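Long-range contacts in nucleoporin nup120 (Schizosaccharomyces pombe, PDB 4GQ2), which serves as a structural component of the nuclear pore complex, whose nucleoporins both build the pore and can dock transiently associated nuclear transport factors: residues A[18-23]-A[99-104]; A[70-75]-A[143-148]; A[658-663]-A[797-802]. One frame throughout, in Å; residues are numbered along the deposited sequence.

Contact 1: A[18-23]-A[99-104]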
ATOM      1  N   CYS A  18       6.324  -3.294  11.507  1.00 38.03           N
ATOM      2  CA  CYS A  18       5.176  -4.174  11.811  1.00 44.95           C
ATOM      3  C   CYS A  18       5.089  -4.536  13.294  1.00 48.27           C
ATOM      4  O   CYS A  18       4.829  -5.687  13.650  1.00 48.17           O
ATOM      5  CB  CYS A  18       5.202  -5.458  10.976  1.00 35.88           C
ATOM      6  SG  CYS A  18       5.434  -5.202   9.212  1.00 36.57           S
ATOM      7  N   LEU A  19       5.302  -3.548  14.155  1.00 40.02           N
ATOM      8  CA  LEU A  19       5.279  -3.783  15.582  1.00 35.34           C
ATOM      9  C   LEU A  19       3.892  -3.534  16.151  1.00 38.86           C
ATOM     10  O   LEU A  19       3.145  -2.701  15.640  1.00 41.54           O
ATOM     11  CB  LEU A  19       6.298  -2.886  16.279  1.00 32.58           C
ATOM     12  CG  LEU A  19       7.788  -3.064  15.951  1.00 37.32           C
ATOM     13  CD1 LEU A  19       8.628  -2.188  16.875  1.00 36.56           C
ATOM     14  CD2 LEU A  19       8.252  -4.518  16.018  1.00 34.56           C
ATOM     15  N   GLU A  20       3.563  -4.262  17.212  1.00 42.64           N
ATOM     16  CA  GLU A  20       2.298  -4.098  17.921  1.00 46.91           C
ATOM     17  C   GLU A  20       2.375  -3.071  19.049  1.00 47.79           C
ATOM     18  O   GLU A  20       1.362  -2.474  19.420  1.00 50.89           O
ATOM     19  CB  GLU A  20       1.821  -5.441  18.468  1.00 51.83           C
ATOM     20  CG  GLU A  20       1.270  -6.382  17.406  1.00 57.62           C
ATOM     21  CD  GLU A  20       0.899  -7.746  17.961  1.00 67.26           C
ATOM     22  OE1 GLU A  20       0.781  -8.697  17.161  1.00 73.61           O
ATOM     23  OE2 GLU A  20       0.726  -7.873  19.195  1.00 62.77           O
ATOM     24  N   GLY A  21       3.571  -2.869  19.598  1.00 50.62           N
ATOM     25  CA  GLY A  21       3.763  -1.871  20.646  1.00 43.33           C
ATOM     26  C   GLY A  21       5.184  -1.715  21.161  1.00 46.15           C
ATOM     27  O   GLY A  21       6.143  -2.212  20.567  1.00 41.35           O
ATOM     28  N   THR A  22       5.296  -1.011  22.282  1.00 45.88           N
ATOM     29  CA  THR A  22       6.572  -0.635  22.866  1.00 43.20           C
ATOM     30  C   THR A  22       6.561  -1.020  24.341  1.00 44.43           C
ATOM     31  O   THR A  22       5.618  -0.685  25.063  1.00 40.54           O
ATOM     32  CB  THR A  22       6.777   0.891  22.758  1.00 40.66           C
ATOM     33  OG1 THR A  22       6.654   1.302  21.388  1.00 45.85           O
ATOM     34  CG2 THR A  22       8.135   1.297  23.298  1.00 35.27           C
ATOM     35  N   LEU A  23       7.594  -1.729  24.788  1.00 44.62           N
ATOM     36  CA  LEU A  23       7.790  -1.905  26.225  1.00 44.18           C
ATOM     37  C   LEU A  23       8.488  -0.662  26.747  1.00 42.55           C
ATOM     38  O   LEU A  23       9.624  -0.372  26.369  1.00 49.17           O
ATOM     39  CB  LEU A  23       8.595  -3.169  26.552  1.00 37.70           C
ATOM     40  CG  LEU A  23       8.991  -3.396  28.023  1.00 40.45           C
ATOM     41  CD1 LEU A  23       7.800  -3.506  28.976  1.00 35.28           C
ATOM     42  CD2 LEU A  23       9.867  -4.627  28.144  1.00 38.20           C
ATOM     43  N   SER A  99       9.818 -10.680  16.592  1.00 42.04           N
ATOM     44  CA  SER A  99       9.918  -9.428  17.331  1.00 41.53           C
ATOM     45  C   SER A  99       8.739  -8.535  16.966  1.00 40.26           C
ATOM     46  O   SER A  99       8.716  -7.932  15.899  1.00 47.13           O
ATOM     47  CB  SER A  99      11.236  -8.721  17.015  1.00 41.54           C
ATOM     48  OG  SER A  99      12.342  -9.540  17.337  1.00 41.10           O
ATOM     49  N   LYS A 100       7.750  -8.472  17.848  1.00 44.59           N
ATOM     50  CA  LYS A 100       6.547  -7.682  17.603  1.00 44.55           C
ATOM     51  C   LYS A 100       6.548  -6.420  18.447  1.00 42.03           C
ATOM     52  O   LYS A 100       5.586  -5.645  18.432  1.00 34.93           O
ATOM     53  CB  LYS A 100       5.299  -8.510  17.910  1.00 52.23           C
ATOM     54  CG  LYS A 100       5.015  -9.645  16.936  1.00 56.27           C
ATOM     55  CD  LYS A 100       4.046 -10.637  17.563  1.00 62.26           C
ATOM     56  CE  LYS A 100       3.369 -11.520  16.527  1.00 72.30           C
ATOM     57  NZ  LYS A 100       2.476 -12.532  17.166  1.00 71.83           N
ATOM     58  N   PHE A 101       7.632  -6.217  19.192  1.00 41.99           N
ATOM     59  CA  PHE A 101       7.732  -5.079  20.102  1.00 43.36           C
ATOM     60  C   PHE A 101       9.132  -4.500  20.084  1.00 43.91           C
ATOM     61  O   PHE A 101      10.111  -5.230  19.878  1.00 42.27           O
ATOM     62  CB  PHE A 101       7.355  -5.488  21.540  1.00 43.88           C
ATOM     63  CG  PHE A 101       6.003  -6.135  21.647  1.00 44.91           C
ATOM     64  CD1 PHE A 101       4.849  -5.357  21.753  1.00 48.00           C
ATOM     65  CD2 PHE A 101       5.874  -7.523  21.601  1.00 44.82           C
ATOM     66  CE1 PHE A 101       3.596  -5.952  21.826  1.00 43.32           C
ATOM     67  CE2 PHE A 101       4.624  -8.123  21.666  1.00 45.70           C
ATOM     68  CZ  PHE A 101       3.486  -7.334  21.782  1.00 49.87           C
ATOM     69  N   ASN A 102       9.214  -3.188  20.289  1.00 40.41           N
ATOM     70  CA  ASN A 102      10.481  -2.534  20.590  1.00 42.18           C
ATOM     71  C   ASN A 102      10.503  -2.142  22.067  1.00 42.12           C
ATOM     72  O   ASN A 102       9.507  -2.302  22.777  1.00 50.13           O
ATOM     73  CB  ASN A 102      10.712  -1.316  19.681  1.00 43.12           C
ATOM     74  CG  ASN A 102       9.821  -0.140  20.032  1.00 39.32           C
ATOM     75  OD1 ASN A 102       8.637  -0.299  20.302  1.00 42.42           O
ATOM     76  ND2 ASN A 102      10.395   1.048  20.032  1.00 42.63           N
ATOM     77  N   VAL A 103      11.639  -1.651  22.540  1.00 43.31           N
ATOM     78  CA  VAL A 103      11.714  -1.166  23.911  1.00 45.42           C
ATOM     79  C   VAL A 103      12.154   0.284  23.963  1.00 41.25           C
ATOM     80  O   VAL A 103      12.987   0.718  23.169  1.00 42.36           O
ATOM     81  CB  VAL A 103      12.511  -2.111  24.873  1.00 48.46           C
ATOM     82  CG1 VAL A 103      13.318  -3.157  24.124  1.00 41.95           C
ATOM     83  CG2 VAL A 103      13.379  -1.338  25.864  1.00 41.36           C
ATOM     84  N   LYS A 104      11.536   1.035  24.868  1.00 44.03           N
ATOM     85  CA  LYS A 104      11.889   2.424  25.113  1.00 43.45           C
ATOM     86  C   LYS A 104      12.239   2.584  26.592  1.00 47.47           C
ATOM     87  O   LYS A 104      11.406   2.324  27.471  1.00 35.60           O
ATOM     88  CB  LYS A 104      10.743   3.352  24.715  1.00 38.10           C
ATOM     89  CG  LYS A 104      10.933   4.805  25.130  1.00 42.70           C
ATOM     90  CD  LYS A 104       9.779   5.687  24.682  1.00 37.94           C
ATOM     91  CE  LYS A 104       9.635   5.696  23.168  1.00 38.76           C
ATOM     92  NZ  LYS A 104       8.702   6.760  22.715  1.00 41.03           N
TER

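Contact 2: A[70-75]-A[143-148]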
ATOM      1  N   GLY A  70      20.129 -18.027  16.475  1.00113.66           N
ATOM      2  CA  GLY A  70      21.320 -17.362  15.946  1.00102.43           C
ATOM      3  C   GLY A  70      21.449 -15.954  16.502  1.00 91.39           C
ATOM      4  O   GLY A  70      20.863 -15.633  17.543  1.00 78.62           O
ATOM      5  N   SER A  71      22.204 -15.112  15.801  1.00 80.49           N
ATOM      6  CA  SER A  71      22.503 -13.751  16.260  1.00 86.96           C
ATOM      7  C   SER A  71      21.288 -12.828  16.317  1.00 82.06           C
ATOM      8  O   SER A  71      20.456 -12.817  15.407  1.00 89.88           O
ATOM      9  CB  SER A  71      23.561 -13.110  15.364  1.00 82.68           C
ATOM     10  OG  SER A  71      24.649 -13.987  15.140  1.00 93.04           O
ATOM     11  N   GLN A  72      21.192 -12.055  17.393  1.00 71.88           N
ATOM     12  CA  GLN A  72      20.257 -10.940  17.431  1.00 80.46           C
ATOM     13  C   GLN A  72      21.005  -9.668  17.041  1.00 66.95           C
ATOM     14  O   GLN A  72      22.133  -9.443  17.482  1.00 54.13           O
ATOM     15  CB  GLN A  72      19.589 -10.797  18.802  1.00 84.66           C
ATOM     16  CG  GLN A  72      18.250 -10.070  18.735  1.00 90.06           C
ATOM     17  CD  GLN A  72      17.338 -10.348  19.921  1.00 85.64           C
ATOM     18  OE1 GLN A  72      17.799 -10.632  21.028  1.00 88.79           O
ATOM     19  NE2 GLN A  72      16.029 -10.261  19.690  1.00 66.13           N
ATOM     20  N   THR A  73      20.378  -8.863  16.186  1.00 53.10           N
ATOM     21  CA  THR A  73      20.971  -7.623  15.703  1.00 48.63           C
ATOM     22  C   THR A  73      20.064  -6.469  16.116  1.00 44.59           C
ATOM     23  O   THR A  73      18.919  -6.372  15.678  1.00 47.18           O
ATOM     24  CB  THR A  73      21.197  -7.653  14.177  1.00 49.60           C
ATOM     25  OG1 THR A  73      21.949  -8.822  13.825  1.00 61.23           O
ATOM     26  CG2 THR A  73      21.961  -6.432  13.721  1.00 42.42           C
ATOM     27  N   LEU A  74      20.586  -5.611  16.982  1.00 44.58           N
ATOM     28  CA  LEU A  74      19.778  -4.602  17.649  1.00 40.65           C
ATOM     29  C   LEU A  74      20.199  -3.190  17.298  1.00 43.63           C
ATOM     30  O   LEU A  74      21.382  -2.857  17.317  1.00 39.65           O
ATOM     31  CB  LEU A  74      19.832  -4.803  19.165  1.00 40.78           C
ATOM     32  CG  LEU A  74      19.370  -6.170  19.691  1.00 45.24           C
ATOM     33  CD1 LEU A  74      19.597  -6.252  21.195  1.00 41.36           C
ATOM     34  CD2 LEU A  74      17.907  -6.442  19.338  1.00 40.83           C
ATOM     35  N   ARG A  75      19.217  -2.355  16.991  1.00 37.74           N
ATOM     36  CA  ARG A  75      19.488  -0.975  16.672  1.00 40.13           C
ATOM     37  C   ARG A  75      19.036  -0.065  17.807  1.00 38.68           C
ATOM     38  O   ARG A  75      17.853  -0.023  18.156  1.00 41.59           O
ATOM     39  CB  ARG A  75      18.829  -0.598  15.341  1.00 43.07           C
ATOM     40  CG  ARG A  75      18.542   0.880  15.147  1.00 35.22           C
ATOM     41  CD  ARG A  75      19.793   1.716  14.946  1.00 34.19           C
ATOM     42  NE  ARG A  75      19.436   3.126  15.081  1.00 37.13           N
ATOM     43  CZ  ARG A  75      19.274   3.963  14.063  1.00 36.06           C
ATOM     44  NH1 ARG A  75      19.473   3.554  12.815  1.00 31.34           N
ATOM     45  NH2 ARG A  75      18.911   5.219  14.301  1.00 33.88           N
ATOM     46  N   LEU A 143      19.191  -7.178  28.954  1.00 57.79           N
ATOM     47  CA  LEU A 143      18.106  -7.311  27.989  1.00 57.51           C
ATOM     48  C   LEU A 143      17.523  -8.706  28.007  1.00 51.22           C
ATOM     49  O   LEU A 143      18.252  -9.698  27.951  1.00 71.17           O
ATOM     50  CB  LEU A 143      18.597  -7.006  26.573  1.00 58.40           C
ATOM     51  CG  LEU A 143      18.950  -5.567  26.196  1.00 66.98           C
ATOM     52  CD1 LEU A 143      19.627  -5.546  24.833  1.00 61.44           C
ATOM     53  CD2 LEU A 143      17.716  -4.675  26.208  1.00 65.31           C
ATOM     54  N   SER A 144      16.203  -8.778  28.078  1.00 51.68           N
ATOM     55  CA  SER A 144      15.506 -10.032  27.855  1.00 50.90           C
ATOM     56  C   SER A 144      14.947 -10.054  26.430  1.00 50.43           C
ATOM     57  O   SER A 144      14.324  -9.080  25.977  1.00 48.69           O
ATOM     58  CB  SER A 144      14.390 -10.210  28.883  1.00 48.10           C
ATOM     59  OG  SER A 144      13.680 -11.412  28.652  1.00 67.18           O
ATOM     60  N   LYS A 145      15.191 -11.157  25.727  1.00 52.39           N
ATOM     61  CA  LYS A 145      14.604 -11.384  24.402  1.00 58.66           C
ATOM     62  C   LYS A 145      13.074 -11.328  24.440  1.00 58.73           C
ATOM     63  O   LYS A 145      12.437 -10.916  23.471  1.00 59.52           O
ATOM     64  CB  LYS A 145      15.071 -12.719  23.819  1.00 59.09           C
ATOM     65  CG  LYS A 145      16.525 -12.715  23.376  1.00 84.93           C
ATOM     66  CD  LYS A 145      16.926 -14.027  22.722  1.00 84.57           C
ATOM     67  CE  LYS A 145      18.379 -13.978  22.275  1.00 98.04           C
ATOM     68  NZ  LYS A 145      18.776 -15.201  21.525  1.00112.52           N
ATOM     69  N   THR A 146      12.505 -11.734  25.573  1.00 51.01           N
ATOM     70  CA  THR A 146      11.063 -11.690  25.823  1.00 52.53           C
ATOM     71  C   THR A 146      10.452 -10.314  25.565  1.00 48.57           C
ATOM     72  O   THR A 146       9.307 -10.213  25.116  1.00 55.43           O
ATOM     73  CB  THR A 146      10.760 -12.110  27.280  1.00 59.97           C
ATOM     74  OG1 THR A 146      11.079 -13.494  27.448  1.00 62.73           O
ATOM     75  CG2 THR A 146       9.295 -11.902  27.635  1.00 68.37           C
ATOM     76  N   TRP A 147      11.219  -9.262  25.856  1.00 50.90           N
ATOM     77  CA  TRP A 147      10.726  -7.889  25.763  1.00 49.44           C
ATOM     78  C   TRP A 147      10.316  -7.547  24.365  1.00 45.34           C
ATOM     79  O   TRP A 147       9.419  -6.730  24.148  1.00 39.60           O
ATOM     80  CB  TRP A 147      11.794  -6.898  26.200  1.00 49.58           C
ATOM     81  CG  TRP A 147      12.230  -6.999  27.637  1.00 54.52           C
ATOM     82  CD1 TRP A 147      11.709  -7.813  28.642  1.00 50.80           C
ATOM     83  CD2 TRP A 147      13.275  -6.211  28.291  1.00 51.09           C
ATOM     84  NE1 TRP A 147      12.365  -7.609  29.824  1.00 48.69           N
ATOM     85  CE2 TRP A 147      13.314  -6.661  29.686  1.00 52.14           C
ATOM     86  CE3 TRP A 147      14.161  -5.224  27.874  1.00 49.76           C
ATOM     87  CZ2 TRP A 147      14.207  -6.128  30.606  1.00 53.34           C
ATOM     88  CZ3 TRP A 147      15.057  -4.694  28.808  1.00 53.96           C
ATOM     89  CH2 TRP A 147      15.077  -5.134  30.142  1.00 55.71           C
ATOM     90  N   PHE A 148      10.996  -8.161  23.405  1.00 30.67           N
ATOM     91  CA  PHE A 148      10.727  -7.916  22.009  1.00 43.06           C
ATOM     92  C   PHE A 148       9.577  -8.772  21.498  1.00 47.59           C
ATOM     93  O   PHE A 148       8.992  -8.466  20.461  1.00 48.89           O
ATOM     94  CB  PHE A 148      11.995  -8.170  21.189  1.00 50.05           C
ATOM     95  CG  PHE A 148      13.142  -7.283  21.570  1.00 46.58           C
ATOM     96  CD1 PHE A 148      13.280  -6.023  20.997  1.00 45.29           C
ATOM     97  CD2 PHE A 148      14.077  -7.697  22.512  1.00 49.32           C
ATOM     98  CE1 PHE A 148      14.335  -5.195  21.351  1.00 43.91           C
ATOM     99  CE2 PHE A 148      15.129  -6.870  22.872  1.00 52.77           C
ATOM    100  CZ  PHE A 148      15.256  -5.618  22.292  1.00 44.39           C
TER

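Contact 3: A[658-663]-A[797-802]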
ATOM      1  N   ARG A 658      14.877  -8.737 -17.484  1.00 57.21           N
ATOM      2  CA  ARG A 658      14.026  -9.631 -16.698  1.00 56.40           C
ATOM      3  C   ARG A 658      14.749 -10.894 -16.239  1.00 60.17           C
ATOM      4  O   ARG A 658      14.162 -11.732 -15.548  1.00 72.63           O
ATOM      5  CB  ARG A 658      12.766 -10.004 -17.489  1.00 51.88           C
ATOM      6  CG  ARG A 658      13.028 -10.798 -18.759  1.00 56.54           C
ATOM      7  CD  ARG A 658      11.798 -10.838 -19.647  1.00 55.63           C
ATOM      8  NE  ARG A 658      10.719 -11.576 -19.009  1.00 62.92           N
ATOM      9  CZ  ARG A 658       9.474 -11.638 -19.466  1.00 69.01           C
ATOM     10  NH1 ARG A 658       9.138 -11.002 -20.586  1.00 81.69           N
ATOM     11  NH2 ARG A 658       8.565 -12.339 -18.795  1.00 50.92           N
ATOM     12  N   SER A 659      16.015 -11.029 -16.630  1.00 58.67           N
ATOM     13  CA  SER A 659      16.821 -12.198 -16.274  1.00 60.62           C
ATOM     14  C   SER A 659      17.285 -12.120 -14.834  1.00 52.98           C
ATOM     15  O   SER A 659      17.955 -11.163 -14.449  1.00 59.37           O
ATOM     16  CB  SER A 659      18.040 -12.311 -17.189  1.00 70.95           C
ATOM     17  OG  SER A 659      17.663 -12.736 -18.485  1.00 73.52           O
ATOM     18  N   PHE A 660      16.921 -13.126 -14.042  1.00 68.84           N
ATOM     19  CA  PHE A 660      17.335 -13.199 -12.639  1.00 67.09           C
ATOM     20  C   PHE A 660      17.675 -14.617 -12.203  1.00 74.53           C
ATOM     21  O   PHE A 660      16.974 -15.573 -12.558  1.00 69.91           O
ATOM     22  CB  PHE A 660      16.248 -12.629 -11.721  1.00 52.11           C
ATOM     23  CG  PHE A 660      15.963 -11.180 -11.963  1.00 52.54           C
ATOM     24  CD1 PHE A 660      16.825 -10.201 -11.484  1.00 50.84           C
ATOM     25  CD2 PHE A 660      14.842 -10.791 -12.692  1.00 48.20           C
ATOM     26  CE1 PHE A 660      16.573  -8.857 -11.722  1.00 64.98           C
ATOM     27  CE2 PHE A 660      14.581  -9.453 -12.928  1.00 51.59           C
ATOM     28  CZ  PHE A 660      15.447  -8.483 -12.442  1.00 64.27           C
ATOM     29  N   ASP A 661      18.753 -14.739 -11.429  1.00 64.83           N
ATOM     30  CA  ASP A 661      19.079 -15.990 -10.749  1.00 74.68           C
ATOM     31  C   ASP A 661      17.976 -16.409  -9.779  1.00 70.23           C
ATOM     32  O   ASP A 661      17.106 -15.611  -9.413  1.00 60.93           O
ATOM     33  CB  ASP A 661      20.405 -15.869  -9.989  1.00 79.74           C
ATOM     34  CG  ASP A 661      21.521 -16.674 -10.627  1.00 93.07           C
ATOM     35  OD1 ASP A 661      21.245 -17.452 -11.563  1.00112.97           O
ATOM     36  OD2 ASP A 661      22.678 -16.537 -10.180  1.00 93.57           O
ATOM     37  N   ILE A 662      18.009 -17.669  -9.375  1.00 64.88           N
ATOM     38  CA  ILE A 662      17.102 -18.129  -8.339  1.00 82.74           C
ATOM     39  C   ILE A 662      17.913 -18.697  -7.181  1.00 74.61           C
ATOM     40  O   ILE A 662      18.797 -19.534  -7.373  1.00 79.05           O
ATOM     41  CB  ILE A 662      16.028 -19.118  -8.874  1.00 87.75           C
ATOM     42  CG1 ILE A 662      14.881 -19.265  -7.859  1.00 96.02           C
ATOM     43  CG2 ILE A 662      16.640 -20.465  -9.247  1.00 91.70           C
ATOM     44  CD1 ILE A 662      13.611 -19.875  -8.419  1.00 91.69           C
ATOM     45  N   TYR A 663      17.633 -18.194  -5.985  1.00 68.21           N
ATOM     46  CA  TYR A 663      18.260 -18.714  -4.788  1.00 63.04           C
ATOM     47  C   TYR A 663      17.369 -19.770  -4.170  1.00 66.13           C
ATOM     48  O   TYR A 663      16.232 -19.970  -4.608  1.00 64.25           O
ATOM     49  CB  TYR A 663      18.583 -17.589  -3.807  1.00 54.68           C
ATOM     50  CG  TYR A 663      19.769 -16.774  -4.256  1.00 65.32           C
ATOM     51  CD1 TYR A 663      21.066 -17.140  -3.898  1.00 72.10           C
ATOM     52  CD2 TYR A 663      19.605 -15.657  -5.070  1.00 64.17           C
ATOM     53  CE1 TYR A 663      22.161 -16.404  -4.321  1.00 74.17           C
ATOM     54  CE2 TYR A 663      20.693 -14.914  -5.497  1.00 63.06           C
ATOM     55  CZ  TYR A 663      21.967 -15.290  -5.120  1.00 72.54           C
ATOM     56  OH  TYR A 663      23.048 -14.555  -5.544  1.00 75.88           O
ATOM     57  N   SER A 797      14.859 -13.721  -5.763  1.00 45.64           N
ATOM     58  CA  SER A 797      13.889 -14.810  -5.917  1.00 52.36           C
ATOM     59  C   SER A 797      12.506 -14.286  -6.293  1.00 48.99           C
ATOM     60  O   SER A 797      11.864 -14.826  -7.200  1.00 44.89           O
ATOM     61  CB  SER A 797      13.803 -15.650  -4.642  1.00 58.70           C
ATOM     62  OG  SER A 797      15.085 -16.124  -4.272  1.00 73.48           O
ATOM     63  N   SER A 798      12.063 -13.235  -5.592  1.00 45.33           N
ATOM     64  CA  SER A 798      10.775 -12.579  -5.866  1.00 37.34           C
ATOM     65  C   SER A 798      10.708 -12.082  -7.297  1.00 37.48           C
ATOM     66  O   SER A 798       9.712 -12.302  -7.981  1.00 43.02           O
ATOM     67  CB  SER A 798      10.542 -11.413  -4.908  1.00 36.24           C
ATOM     68  OG  SER A 798      10.584 -11.847  -3.560  1.00 39.29           O
ATOM     69  N   LEU A 799      11.774 -11.419  -7.744  1.00 40.24           N
ATOM     70  CA  LEU A 799      11.869 -10.953  -9.129  1.00 49.00           C
ATOM     71  C   LEU A 799      11.809 -12.115 -10.116  1.00 48.51           C
ATOM     72  O   LEU A 799      11.135 -12.025 -11.139  1.00 58.99           O
ATOM     73  CB  LEU A 799      13.142 -10.122  -9.359  1.00 42.84           C
ATOM     74  CG  LEU A 799      13.214  -8.791  -8.609  1.00 45.91           C
ATOM     75  CD1 LEU A 799      14.522  -8.082  -8.906  1.00 43.69           C
ATOM     76  CD2 LEU A 799      12.026  -7.893  -8.941  1.00 36.70           C
ATOM     77  N   SER A 800      12.506 -13.202  -9.795  1.00 48.11           N
ATOM     78  CA  SER A 800      12.477 -14.410 -10.614  1.00 44.25           C
ATOM     79  C   SER A 800      11.053 -14.939 -10.751  1.00 39.25           C
ATOM     80  O   SER A 800      10.605 -15.233 -11.859  1.00 37.59           O
ATOM     81  CB  SER A 800      13.397 -15.487 -10.032  1.00 49.93           C
ATOM     82  OG  SER A 800      13.416 -16.635 -10.860  1.00 66.48           O
ATOM     83  N   ALA A 801      10.337 -15.026  -9.632  1.00 36.00           N
ATOM     84  CA  ALA A 801       8.940 -15.474  -9.641  1.00 40.25           C
ATOM     85  C   ALA A 801       8.037 -14.594 -10.503  1.00 45.51           C
ATOM     86  O   ALA A 801       6.991 -15.046 -10.984  1.00 52.28           O
ATOM     87  CB  ALA A 801       8.395 -15.555  -8.224  1.00 34.74           C
ATOM     88  N   ILE A 802       8.441 -13.343 -10.696  1.00 39.10           N
ATOM     89  CA  ILE A 802       7.648 -12.397 -11.473  1.00 40.93           C
ATOM     90  C   ILE A 802       7.873 -12.612 -12.960  1.00 40.60           C
ATOM     91  O   ILE A 802       6.924 -12.584 -13.741  1.00 41.91           O
ATOM     92  CB  ILE A 802       7.966 -10.923 -11.103  1.00 40.62           C
ATOM     93  CG1 ILE A 802       7.559 -10.631  -9.655  1.00 38.77           C
ATOM     94  CG2 ILE A 802       7.267  -9.960 -12.056  1.00 36.63           C
ATOM     95  CD1 ILE A 802       8.213  -9.397  -9.059  1.00 38.54           C
TER

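Contact 1: A[18-23]-A[99-104]
Strands 21-26 and 101-106 pair in parallel in a sheet of the beta-propeller, with 21-26 as the outermost strand on its side. The pairing starts just ahead of the strands, where Glu20 N donates to Lys100 O at 2.7 Å. It then alternates: Asn102 N gives to Gly21 O, Leu23 N to Asn102 O, and Lys104 N to Leu23 O. The last of these is the straightest, 170° at the hydrogen, and in all four the donor lies in the carbonyl plane.

The tight part is around Leu19. Its CG sits beside the backbone N (chi1 -63°), which turns both methyls onto the other segment: CD2 rests 3.4 Å from Ser99 O, while CD1 reaches Asn102 CB at 3.6 Å. On the face bearing Phe101, Leu23 and Val103, helix 146-149 covers the last two through Trp147 and Phe148.

The solvent side is looser. Glu20 and Lys100 extend side by side in the same direction, yet Glu20 OE1 and Lys100 NZ stay 4.2 Å apart, opposite charges too far for a salt bridge. Thr22 CG2 touches Lys104 CB at 3.6 Å, also at the periphery. Buried Phe101 borders the Glu20 side: its CD1 comes within 3.5 Å of Gly21 N, the ring oblique to the glycine backbone.

Contact 2: A[70-75]-A[143-148]
Two aromatic rings, Trp147 and Phe148, sit on a short, weakly bonded helical turn. Ser144 N lies 3.8 Å above the plane of the Trp147 ring, over its centre, so the indole folds back against the backbone leading into the turn. The Phe148 ring has the carbonyl oxygen of Lys145 at its edge, in plane, and its CZ meets Leu74 CD2 at 4.1 Å. Leu74 uses both of its methyls: CD1 reaches Leu143 CD1 at 3.7 Å, the two leucines meeting tip to tip.

The other half of the contact is polar against aliphatic. Gln72, with CG anti to the backbone N (chi1 -156°), stretches alongside Lys145, which runs the opposite way. Gln72 OE1 lies against the lysine methylenes, 3.4 Å from Lys145 CG and 3.6 Å from Lys145 CE. The nitrogens are satisfied elsewhere: Gln72 NE2 donates to Asp88, and Lys145 NZ forms salt bridges to Glu96 and Asp125, which would favour a charged lysine here.

The turn itself has a capping bond, a weak one, from Thr146 N to Ser144 OG at 3.3 Å.

The contact joins two neighbouring sheets of the beta-propeller. Leu74 belongs to strand 73-79, set between strands 59-64 and 83-88, whereas Leu143 comes from strand 138-143 of the next sheet. Ile86 of strand 83-88 touches Leu74, Leu143 and Phe148 alike, and Trp147 turns to Leu25 on strand 21-26.

Contact 3: A[658-663]-A[797-802]
The loop 658-663 passes in extended form across one turn of helix 797-802, running against its sequence, with Phe660 CA 5.4 Å from Ser800 CA and Ile662 CA 5.2 Å from Ser797 CA. Phe660 carries the largest share of the contact. Its CG lies beside the backbone N (chi1 -62°), and the ring comes down flat on Leu799. Leu799 CB stands 3.8 Å from the ring centroid, only 12° off the normal, a CH-pi contact over one face. Leu799 CD1 continues across the same face to Phe660 CE1 at 3.6 Å. Ile796 and Phe803 of the same helix and Phe689 of helix 672-703 also touch the phenylalanine.

Beyond the ring the fit is shallower and made with serines. Ser800 has OG anti to its backbone N (chi1 -177°), and its CB rests 3.8 Å from Asp661 O. The OG itself is 4.1 Å from Ile662 CD1, an ordinary packing distance. Ser797 OG lies 3.8 Å from Tyr663 CB but spends its hydrogen bond on Ala793 O, one turn back in its own helix. At the start of the loop, Arg658 makes a salt bridge to Asp728 and hydrogen-bonds Phe803 O, the carbonyl of the last residue of helix 790-803.

Asp661 and Ile662 remain exposed. The linker leaving helix 646-658 lies over a helix more than 130 residues later in the chain and pushes one aromatic side chain into the groove between it and helix 672-703. This is loop-on-helix packing in the mainly helical part of nup120, with segment 658-663 belonging to the NUP120 helical domain.

How the contacts relate
Contacts 1 and 2 belong together. Both use the five-stranded propeller sheet, contact 1 at one outermost pair and contact 2 toward the other side, at strand 73-79, and their segments alternate along the chain. They also touch directly: Phe101 N probably hydrogen-bonds Phe148 O, while Phe101 CB packs against Trp147 O. Contact 2 is buried and works through side chains alone; contact 1, only partly buried, depends on backbone hydrogen bonds. Contact 3 stands apart, its centre about 33 Å from that of contact 1 and on the opposite side of the chain's centre. There, in the helical part, a partly exposed loop meets a helix through an aromatic face instead of strand pairing.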